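Local coordinates for galacto-N-biose/lacto-N-biose I transporter substrate-binding protein (Bifidobacterium longum, PDB 2Z8F) that binds lacto-N-tetraose in its sugar pocket and probably delivers galacto-N-biose and lacto-N-biose units to an ABC transporter for uptake, at residues 135-140 / 267-272; 201-206 / 394-399. All blocks are in the same frame, centred on the assembly; numbering follows the deposited sequence.

Interaction 1: 135-140 / 267-272; sequences FYNKAE and GEWQVA
With CG anti to its backbone N (chi1 -175°), N137 carries its amide toward E268, while W269 has its CG beside the backbone N (chi1 -70°). The six-membered ring of the indole turns one face to N137 CB, which sits over its centre, 4.1 Å from the centroid, a CH-pi contact. From there N137 ND2 donates to E268 OE2 at 3.0 Å, meeting the anti side of the carboxylate, whose plane is turned 68° from the amide. The other end of that amide is used too: N137 is the N-cap of helix 138-143, its OD1 accepting from E140 N. Just upstream the chain is the central strand of a three-stranded antiparallel sheet, with 269-273 at its edge; Y136 and Q270 form the hydrogen-bonded pair, Q270 N to Y136 O at 2.8 Å. The tie runs on past the strand, since K138 N donates to E268 O. On the face of F135, N137 and W269, F135 CD1 lies 3.8 Å from V271 CG2, and the F341 ring meets the indole nearly parallel; W269 NE1 bonds to T264 O. On the other face Y136 CE2 packs on Q270 CB, 3.5 Å away, and on A272 CB. A139 CB rests against E268 CD.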
loop_
_atom_site.group_PDB
_atom_site.type_symbol
_atom_site.label_atom_id
_atom_site.label_comp_id
_atom_site.label_asym_id
_atom_site.label_seq_id
_atom_site.Cartn_x
_atom_site.Cartn_y
_atom_site.Cartn_z
ATOM N N PHE A 135 9.555 1.397 -11.177
ATOM C CA PHE A 135 9.640 0.370 -12.216
ATOM C C PHE A 135 9.972 1.083 -13.526
ATOM O O PHE A 135 9.357 2.122 -13.860
ATOM C CB PHE A 135 8.281 -0.329 -12.454
ATOM C CG PHE A 135 7.758 -1.195 -11.307
ATOM C CD1 PHE A 135 8.526 -1.486 -10.178
ATOM C CD2 PHE A 135 6.482 -1.778 -11.413
ATOM C CE1 PHE A 135 8.014 -2.278 -9.152
ATOM C CE2 PHE A 135 5.971 -2.588 -10.416
ATOM C CZ PHE A 135 6.750 -2.841 -9.253
ATOM N N TYR A 136 10.880 0.518 -14.309
ATOM C CA TYR A 136 11.200 1.128 -15.615
ATOM C C TYR A 136 11.687 0.094 -16.614
ATOM O O TYR A 136 12.260 -0.939 -16.221
ATOM C CB TYR A 136 12.225 2.283 -15.489
ATOM C CG TYR A 136 13.601 1.788 -15.133
ATOM C CD1 TYR A 136 14.620 1.711 -16.095
ATOM C CD2 TYR A 136 13.875 1.356 -13.841
ATOM C CE1 TYR A 136 15.881 1.223 -15.762
ATOM C CE2 TYR A 136 15.128 0.866 -13.509
ATOM C CZ TYR A 136 16.116 0.800 -14.465
ATOM O OH TYR A 136 17.337 0.291 -14.076
ATOM N N ASN A 137 11.450 0.375 -17.894
ATOM C CA ASN A 137 11.959 -0.485 -18.967
ATOM C C ASN A 137 13.341 -0.015 -19.394
ATOM O O ASN A 137 13.487 0.987 -20.091
ATOM C CB ASN A 137 10.997 -0.551 -20.153
ATOM C CG ASN A 137 11.467 -1.538 -21.202
ATOM O OD1 ASN A 137 12.642 -1.576 -21.515
ATOM N ND2 ASN A 137 10.555 -2.345 -21.731
ATOM N N LYS A 138 14.354 -0.759 -18.954
ATOM C CA LYS A 138 15.746 -0.361 -19.157
ATOM C C LYS A 138 16.099 -0.284 -20.642
ATOM O O LYS A 138 16.847 0.593 -21.058
ATOM C CB LYS A 138 16.682 -1.321 -18.412
ATOM C CG LYS A 138 18.153 -0.957 -18.572
ATOM C CD LYS A 138 19.006 -1.460 -17.436
ATOM C CE LYS A 138 20.425 -0.895 -17.574
ATOM N NZ LYS A 138 21.131 -0.858 -16.274
ATOM N N ALA A 139 15.563 -1.206 -21.441
ATOM C CA ALA A 139 15.798 -1.200 -22.888
ATOM C C ALA A 139 15.251 0.061 -23.568
ATOM O O ALA A 139 15.903 0.629 -24.452
ATOM C CB ALA A 139 15.186 -2.447 -23.515
ATOM N N GLU A 140 14.050 0.473 -23.173
ATOM C CA GLU A 140 13.423 1.664 -23.750
ATOM C C GLU A 140 14.136 2.937 -23.273
ATOM O O GLU A 140 14.246 3.905 -24.026
ATOM C CB GLU A 140 11.929 1.722 -23.439
ATOM C CG GLU A 140 11.121 0.529 -24.003
ATOM C CD GLU A 140 10.885 0.572 -25.518
ATOM O OE1 GLU A 140 11.309 1.532 -26.208
ATOM O OE2 GLU A 140 10.243 -0.385 -26.022
ATOM N N GLY A 267 11.677 -9.256 -19.667
ATOM C CA GLY A 267 13.116 -9.327 -19.830
ATOM C C GLY A 267 13.831 -7.986 -19.799
ATOM O O GLY A 267 15.067 -7.941 -19.700
ATOM N N GLU A 268 13.073 -6.890 -19.880
ATOM C CA GLU A 268 13.687 -5.558 -19.970
ATOM C C GLU A 268 13.347 -4.661 -18.784
ATOM O O GLU A 268 14.013 -3.646 -18.567
ATOM C CB GLU A 268 13.250 -4.853 -21.249
ATOM C CG GLU A 268 13.458 -5.686 -22.496
ATOM C CD GLU A 268 12.824 -5.075 -23.726
ATOM O OE1 GLU A 268 13.382 -5.309 -24.813
ATOM O OE2 GLU A 268 11.783 -4.372 -23.632
ATOM N N TRP A 269 12.304 -5.023 -18.047
ATOM C CA TRP A 269 11.903 -4.230 -16.866
ATOM C C TRP A 269 12.890 -4.383 -15.717
ATOM O O TRP A 269 13.531 -5.431 -15.562
ATOM C CB TRP A 269 10.488 -4.559 -16.411
ATOM C CG TRP A 269 9.420 -4.081 -17.341
ATOM C CD1 TRP A 269 8.833 -4.794 -18.373
ATOM C CD2 TRP A 269 8.809 -2.789 -17.349
ATOM N NE1 TRP A 269 7.892 -4.013 -18.999
ATOM C CE2 TRP A 269 7.856 -2.784 -18.393
ATOM C CE3 TRP A 269 8.960 -1.636 -16.559
ATOM C CZ2 TRP A 269 7.060 -1.672 -18.673
ATOM C CZ3 TRP A 269 8.161 -0.507 -16.851
ATOM C CH2 TRP A 269 7.228 -0.545 -17.904
ATOM N N GLN A 270 13.040 -3.308 -14.945
ATOM C CA GLN A 270 13.900 -3.291 -13.771
ATOM C C GLN A 270 13.199 -2.539 -12.645
ATOM O O GLN A 270 12.273 -1.753 -12.894
ATOM C CB GLN A 270 15.224 -2.575 -14.076
ATOM C CG GLN A 270 16.112 -3.250 -15.105
ATOM C CD GLN A 270 16.776 -4.491 -14.541
ATOM O OE1 GLN A 270 16.271 -5.604 -14.688
ATOM N NE2 GLN A 270 17.879 -4.300 -13.851
ATOM N N VAL A 271 13.645 -2.787 -11.412
ATOM C CA VAL A 271 13.190 -2.031 -10.247
ATOM C C VAL A 271 14.368 -1.195 -9.762
ATOM O O VAL A 271 15.498 -1.692 -9.661
ATOM C CB VAL A 271 12.710 -2.947 -9.119
ATOM C CG1 VAL A 271 12.345 -2.160 -7.863
ATOM C CG2 VAL A 271 11.500 -3.770 -9.590
ATOM N N ALA A 272 14.097 0.074 -9.488
ATOM C CA ALA A 272 15.094 0.987 -8.891
ATOM C C ALA A 272 14.481 1.612 -7.633
ATOM O O ALA A 272 13.273 1.707 -7.502
ATOM C CB ALA A 272 15.436 2.073 -9.869
HETATM O O HOH W 1 10.353 -3.659 -25.737
#

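Interaction 2: 201-206 / 394-399; sequences VVNTET and DAQTTS. With NA (sodium ion), chain H.
Where strand 199-202 of a two-stranded hairpin runs out into loop, Q396 of helix 389-405 bridges the turn with its side-chain amide. Both ends of that amide pair with backbone: NE2 donates to V202 O at 3.1 Å, and OE1 accepts from T204 N at 2.9 Å, the latter almost in line with the Q396 carbonyl (176°). The bend at chi2 (72°) turns CD toward the strand end, with NE2 coming in above the V202 carbonyl plane. The loop it grips is an Asx turn, N203 OD1 accepting from E205 N, and the chain then enters helix 207-221 with T206 as N-cap. An alanine in place of Q396 would probably leave V202 O and T204 N without these mates and the turn less firmly tied to the helix. Beside the amide, V202 CG1 touches S399 CB at 3.7 Å and lies 3.4 Å from Q396 OE1. T204 OG1 lies 3.2 Å from Q396 CB, its hydrogen bond going to F392 O, one turn back in the helix. S399 OG bonds to A395 O and to Y193 of the partner strand. Facing away from the loop, D394 chelates a sodium ion through both carboxylate oxygens, OD2 at 2.2 Å.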
loop_
_atom_site.group_PDB
_atom_site.type_symbol
_atom_site.label_atom_id
_atom_site.label_comp_id
_atom_site.label_asym_id
_atom_site.label_seq_id
_atom_site.Cartn_x
_atom_site.Cartn_y
_atom_site.Cartn_z
ATOM N N VAL A 201 -2.350 17.771 15.883
ATOM C CA VAL A 201 -1.807 18.842 15.049
ATOM C C VAL A 201 -1.626 18.300 13.632
ATOM O O VAL A 201 -0.998 17.256 13.433
ATOM C CB VAL A 201 -0.465 19.378 15.588
ATOM C CG1 VAL A 201 0.085 20.487 14.687
ATOM C CG2 VAL A 201 -0.673 19.897 16.994
ATOM N N VAL A 202 -2.184 19.033 12.673
ATOM C CA VAL A 202 -2.240 18.602 11.278
ATOM C C VAL A 202 -1.444 19.597 10.452
ATOM O O VAL A 202 -1.662 20.821 10.573
ATOM C CB VAL A 202 -3.700 18.611 10.764
ATOM C CG1 VAL A 202 -3.769 18.234 9.259
ATOM C CG2 VAL A 202 -4.555 17.708 11.614
ATOM N N ASN A 203 -0.523 19.103 9.628
ATOM C CA ASN A 203 0.064 19.914 8.570
ATOM C C ASN A 203 0.404 19.033 7.380
ATOM O O ASN A 203 1.429 18.341 7.385
ATOM C CB ASN A 203 1.309 20.657 9.044
ATOM C CG ASN A 203 1.988 21.432 7.916
ATOM O OD1 ASN A 203 1.380 21.729 6.857
ATOM N ND2 ASN A 203 3.256 21.785 8.139
ATOM N N THR A 204 -0.497 19.023 6.388
ATOM C CA THR A 204 -0.297 18.234 5.175
ATOM C C THR A 204 0.428 19.004 4.096
ATOM O O THR A 204 0.550 18.520 2.957
ATOM C CB THR A 204 -1.658 17.764 4.609
ATOM O OG1 THR A 204 -2.409 18.911 4.186
ATOM C CG2 THR A 204 -2.431 17.039 5.656
ATOM N N GLU A 205 0.920 20.210 4.446
ATOM C CA GLU A 205 1.601 21.093 3.507
ATOM C C GLU A 205 3.051 21.252 3.916
ATOM O O GLU A 205 3.557 22.354 4.112
ATOM C CB GLU A 205 0.874 22.434 3.436
ATOM C CG GLU A 205 -0.487 22.244 2.761
ATOM C CD GLU A 205 -1.312 23.490 2.713
ATOM O OE1 GLU A 205 -1.913 23.812 3.759
ATOM O OE2 GLU A 205 -1.387 24.104 1.622
ATOM N N THR A 206 3.719 20.109 4.032
ATOM C CA THR A 206 5.125 20.066 4.405
ATOM C C THR A 206 6.026 20.377 3.224
ATOM O O THR A 206 5.586 20.508 2.083
ATOM C CB THR A 206 5.460 18.670 4.870
ATOM O OG1 THR A 206 5.154 17.795 3.771
ATOM C CG2 THR A 206 4.617 18.251 6.097
ATOM N N ASP A 394 -6.226 20.923 0.112
ATOM C CA ASP A 394 -7.485 20.273 0.428
ATOM C C ASP A 394 -7.381 19.168 1.475
ATOM O O ASP A 394 -8.257 19.034 2.336
ATOM C CB ASP A 394 -8.109 19.686 -0.838
ATOM C CG ASP A 394 -8.596 20.750 -1.812
ATOM O OD1 ASP A 394 -8.440 21.972 -1.556
ATOM O OD2 ASP A 394 -9.180 20.378 -2.878
ATOM N N ALA A 395 -6.314 18.366 1.389
ATOM C CA ALA A 395 -6.058 17.369 2.407
ATOM C C ALA A 395 -6.004 18.013 3.815
ATOM O O ALA A 395 -6.504 17.443 4.782
ATOM C CB ALA A 395 -4.761 16.598 2.100
ATOM N N GLN A 396 -5.359 19.176 3.915
ATOM C CA GLN A 396 -5.262 19.868 5.212
ATOM C C GLN A 396 -6.645 20.128 5.812
ATOM O O GLN A 396 -6.939 19.757 6.957
ATOM C CB GLN A 396 -4.494 21.186 5.052
ATOM C CG GLN A 396 -4.474 22.050 6.324
ATOM C CD GLN A 396 -3.589 21.502 7.410
ATOM O OE1 GLN A 396 -2.665 20.723 7.154
ATOM N NE2 GLN A 396 -3.877 21.884 8.649
ATOM N N THR A 397 -7.490 20.779 5.017
ATOM C CA THR A 397 -8.826 21.111 5.442
ATOM C C THR A 397 -9.693 19.877 5.726
ATOM O O THR A 397 -10.379 19.819 6.748
ATOM C CB THR A 397 -9.470 22.008 4.377
ATOM O OG1 THR A 397 -8.595 23.125 4.128
ATOM C CG2 THR A 397 -10.724 22.525 4.921
ATOM N N THR A 398 -9.667 18.886 4.836
ATOM C CA THR A 398 -10.420 17.655 5.084
ATOM C C THR A 398 -9.937 16.854 6.318
ATOM O O THR A 398 -10.736 16.252 7.057
ATOM C CB THR A 398 -10.451 16.775 3.825
ATOM O OG1 THR A 398 -11.084 17.523 2.775
ATOM C CG2 THR A 398 -11.260 15.509 4.073
ATOM N N SER A 399 -8.635 16.882 6.565
ATOM C CA SER A 399 -8.060 16.231 7.735
ATOM C C SER A 399 -8.610 16.867 9.014
ATOM O O SER A 399 -9.131 16.174 9.886
ATOM C CB SER A 399 -6.532 16.357 7.733
ATOM O OG SER A 399 -5.919 15.641 6.665
HETATM NA NA NA H . -9.455 22.408 -3.665
HETATM O O HOH W 2 -7.919 22.335 -4.649
HETATM O O HOH W 3 -10.378 21.821 -5.252
#

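The two contacts lie about 21 Å apart at their nearest atoms and share no helix or strand. Both are partly buried, with 5 of 10 touching residues buried in interaction 1 and 3 of 7 in interaction 2, and one exposed in each. Interaction 1 buries 575 Å² by joining strand to strand; aromatic side chains lie on both faces, and a carboxylate-amide pair finishes the end where a helix starts. Interaction 2, at 288 Å², fastens a loop after a hairpin strand to the flank of a helix near the C-terminus, and rests chiefly on one glutamine side chain bonded to backbone. Neither touches the bound sugar, whose units are about 11 to 12 Å from the F135 and A395 side chains.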